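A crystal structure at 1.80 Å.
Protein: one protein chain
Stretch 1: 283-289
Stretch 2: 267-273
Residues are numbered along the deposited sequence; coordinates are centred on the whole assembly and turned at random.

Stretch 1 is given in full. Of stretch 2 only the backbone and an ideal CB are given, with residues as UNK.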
# COMPACT_ATOMS: atom_id res chain seq x y z
N VAL A 283 15.69 -25.18 0.68
CA VAL A 283 14.35 -25.17 1.20
C VAL A 283 13.41 -24.90 0.05
O VAL A 283 13.52 -23.88 -0.69
CB VAL A 283 14.16 -24.12 2.30
CG1 VAL A 283 12.74 -24.11 2.86
CG2 VAL A 283 15.18 -24.37 3.41
N ILE A 284 12.49 -25.82 -0.14
CA ILE A 284 11.55 -25.71 -1.24
C ILE A 284 10.15 -25.48 -0.63
O ILE A 284 9.67 -26.26 0.18
CB ILE A 284 11.57 -26.95 -2.13
CG1 ILE A 284 12.95 -27.07 -2.78
CG2 ILE A 284 10.47 -26.87 -3.18
CD1 ILE A 284 13.21 -28.38 -3.34
N THR A 285 9.55 -24.38 -1.07
CA THR A 285 8.20 -23.95 -0.71
C THR A 285 7.28 -24.25 -1.86
O THR A 285 7.53 -23.83 -3.00
CB THR A 285 8.30 -22.43 -0.48
OG1 THR A 285 9.14 -22.24 0.68
CG2 THR A 285 7.02 -21.87 -0.06
N SER A 286 6.14 -24.86 -1.56
CA SER A 286 5.23 -25.30 -2.59
C SER A 286 3.78 -24.94 -2.23
O SER A 286 3.33 -25.10 -1.09
CB SER A 286 5.35 -26.82 -2.79
OG SER A 286 6.69 -27.23 -2.96
N SER A 287 3.06 -24.48 -3.23
CA SER A 287 1.66 -24.10 -3.07
C SER A 287 0.86 -24.39 -4.31
O SER A 287 1.41 -24.71 -5.37
CB SER A 287 1.57 -22.62 -2.70
OG SER A 287 2.04 -21.79 -3.77
N GLU A 288 -0.46 -24.22 -4.19
CA GLU A 288 -1.36 -24.46 -5.27
C GLU A 288 -2.51 -23.49 -5.11
O GLU A 288 -3.09 -23.46 -4.04
CB GLU A 288 -1.85 -25.89 -5.11
CG GLU A 288 -2.61 -26.40 -6.25
CD GLU A 288 -2.90 -27.88 -6.14
OE1 GLU A 288 -1.98 -28.68 -5.79
OE2 GLU A 288 -4.06 -28.21 -6.44
N GLY A 289 -2.81 -22.70 -6.12
CA GLY A 289 -4.09 -21.99 -6.20
C GLY A 289 -4.44 -20.89 -5.17
O GLY A 289 -5.48 -20.99 -4.49
N UNK A 267 0.11 -32.12 -10.29
CA UNK A 267 0.49 -31.27 -11.42
C UNK A 267 0.28 -29.78 -11.24
O UNK A 267 0.97 -29.03 -11.92
CB UNK A 267 -0.29 -31.71 -12.66
N UNK A 268 -0.66 -29.37 -10.40
CA UNK A 268 -0.95 -27.95 -10.18
C UNK A 268 -0.08 -27.32 -9.09
O UNK A 268 -0.10 -26.11 -8.87
CB UNK A 268 -2.43 -27.78 -9.81
N UNK A 269 0.72 -28.14 -8.41
CA UNK A 269 1.62 -27.65 -7.36
C UNK A 269 2.80 -26.88 -7.96
O UNK A 269 3.45 -27.37 -8.89
CB UNK A 269 2.13 -28.82 -6.51
N UNK A 270 3.03 -25.67 -7.46
CA UNK A 270 4.17 -24.84 -7.79
C UNK A 270 5.27 -24.99 -6.74
O UNK A 270 4.99 -25.30 -5.58
CB UNK A 270 3.74 -23.38 -7.91
N UNK A 271 6.52 -24.75 -7.12
CA UNK A 271 7.65 -25.02 -6.23
C UNK A 271 8.68 -23.93 -6.45
O UNK A 271 9.06 -23.63 -7.62
CB UNK A 271 8.25 -26.41 -6.48
N UNK A 272 9.07 -23.30 -5.35
CA UNK A 272 10.12 -22.28 -5.37
C UNK A 272 11.24 -22.74 -4.42
O UNK A 272 10.98 -23.36 -3.36
CB UNK A 272 9.57 -20.91 -4.96
N UNK A 273 12.48 -22.46 -4.79
CA UNK A 273 13.63 -22.93 -4.02
C UNK A 273 14.44 -21.77 -3.46
O UNK A 273 14.66 -20.80 -4.16
CB UNK A 273 14.52 -23.82 -4.89

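Position 267 has its CA-to-CB bond pointing away from stretch 1, and nothing of that stretch lies within 5.5 Å of the ideal CB. Its phi/psi of -67/-27 suits most residues, proline included. The deposited residue is Pro267, which makes no contact across the pair.

At 268 the CA-to-CB bond points toward stretch 1, and the ideal CB lies 3.7 Å from Glu288 CD. A carboxylate so near would favour a basic or polar side chain, though many would fit. Lys268 is deposited, but its chain leads away: CB packs 3.7 Å from Glu288 CD, and no salt bridge forms between the two.

Position 269 points sideways, yet its ideal CB is 4.2 Å from Glu288 OE1, so a side chain able to bend back could meet that charge. Arginine, lysine or a neutral donor would suit. Arg269 bends through chi2 and chi3, both p, and its guanidinium meets the carboxylate edge-on, near its own plane. The salt bridge runs from NE to Glu288 OE1 at 3.0 Å and 171°, with a weak hydrogen bond from NH2 to the same OE1 at 3.5 Å. On the way, Arg269 CG passes 4.1 Å from Ser286 CB.

Position 270 forms a hydrogen-bonded antiparallel pair with Ser287: its N donates to Ser287 O at 2.8 Å, and its O accepts from Ser287 N at 3.1 Å. Phi/psi of -97/154 is open to any strand residue, and an ideal CB 3.7 Å from Ser287 O makes an ordinary contact, so nothing visible calls for a small residue here: serine, threonine, valine or others could suit. Gly270 is deposited; it adds no side chain on the face it shares with Ser287 and holds the pair through its backbone alone.

Position 271 is a non-hydrogen-bonded pair with Ser286, CA atoms 4.4 Å apart, and its CB shares a sheet face with Ile284 and Ser286. The ideal CB is 3.9 Å from Ser286 OG and 4.0 Å from Ile284 CG2, inviting a polar group with some apolar surface: histidine, asparagine or threonine, for example. His271, with chi1 m, places ND1 2.6 Å from Ser286 OG in a short hydrogen bond near the ring plane, while CB packs 4.1 Å from Ile284 CG2. NE2 is satisfied elsewhere in the structure.

Position 272 pairs with Thr285 through two hydrogen bonds, N to Thr285 O and Thr285 N to its O, both 2.9 Å. A CB has room, 4.1 Å from Thr285 O, so a small or beta-branched residue could fit; Gly272 is deposited.

At 273, the ideal CB is 4.2 Å from Ile284 CG1, suiting alanine, valine or another apolar residue. Ala273 supplies a methyl, with CB 4.2 Å from Ile284 CG1.

Stretch 2 (267-273) PKRGHGA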
# COMPACT_ATOMS: atom_id res chain seq x y z
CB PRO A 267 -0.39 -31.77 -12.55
CG PRO A 267 -1.60 -32.37 -11.88
CD PRO A 267 -1.06 -32.96 -10.59
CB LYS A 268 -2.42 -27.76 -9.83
CG LYS A 268 -3.36 -28.33 -10.84
CD LYS A 268 -4.80 -27.95 -10.59
CE LYS A 268 -5.66 -28.44 -11.72
NZ LYS A 268 -6.59 -27.36 -12.22
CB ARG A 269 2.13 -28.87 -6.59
CG ARG A 269 2.62 -28.67 -5.23
CD ARG A 269 1.59 -28.10 -4.25
NE ARG A 269 0.42 -28.92 -4.08
CZ ARG A 269 0.25 -29.82 -3.13
NH1 ARG A 269 1.20 -30.08 -2.25
NH2 ARG A 269 -0.89 -30.47 -3.04
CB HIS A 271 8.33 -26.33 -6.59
CG HIS A 271 7.42 -27.52 -6.57
ND1 HIS A 271 6.87 -28.00 -5.41
CD2 HIS A 271 6.95 -28.30 -7.56
CE1 HIS A 271 6.11 -29.03 -5.69
NE2 HIS A 271 6.16 -29.25 -6.98
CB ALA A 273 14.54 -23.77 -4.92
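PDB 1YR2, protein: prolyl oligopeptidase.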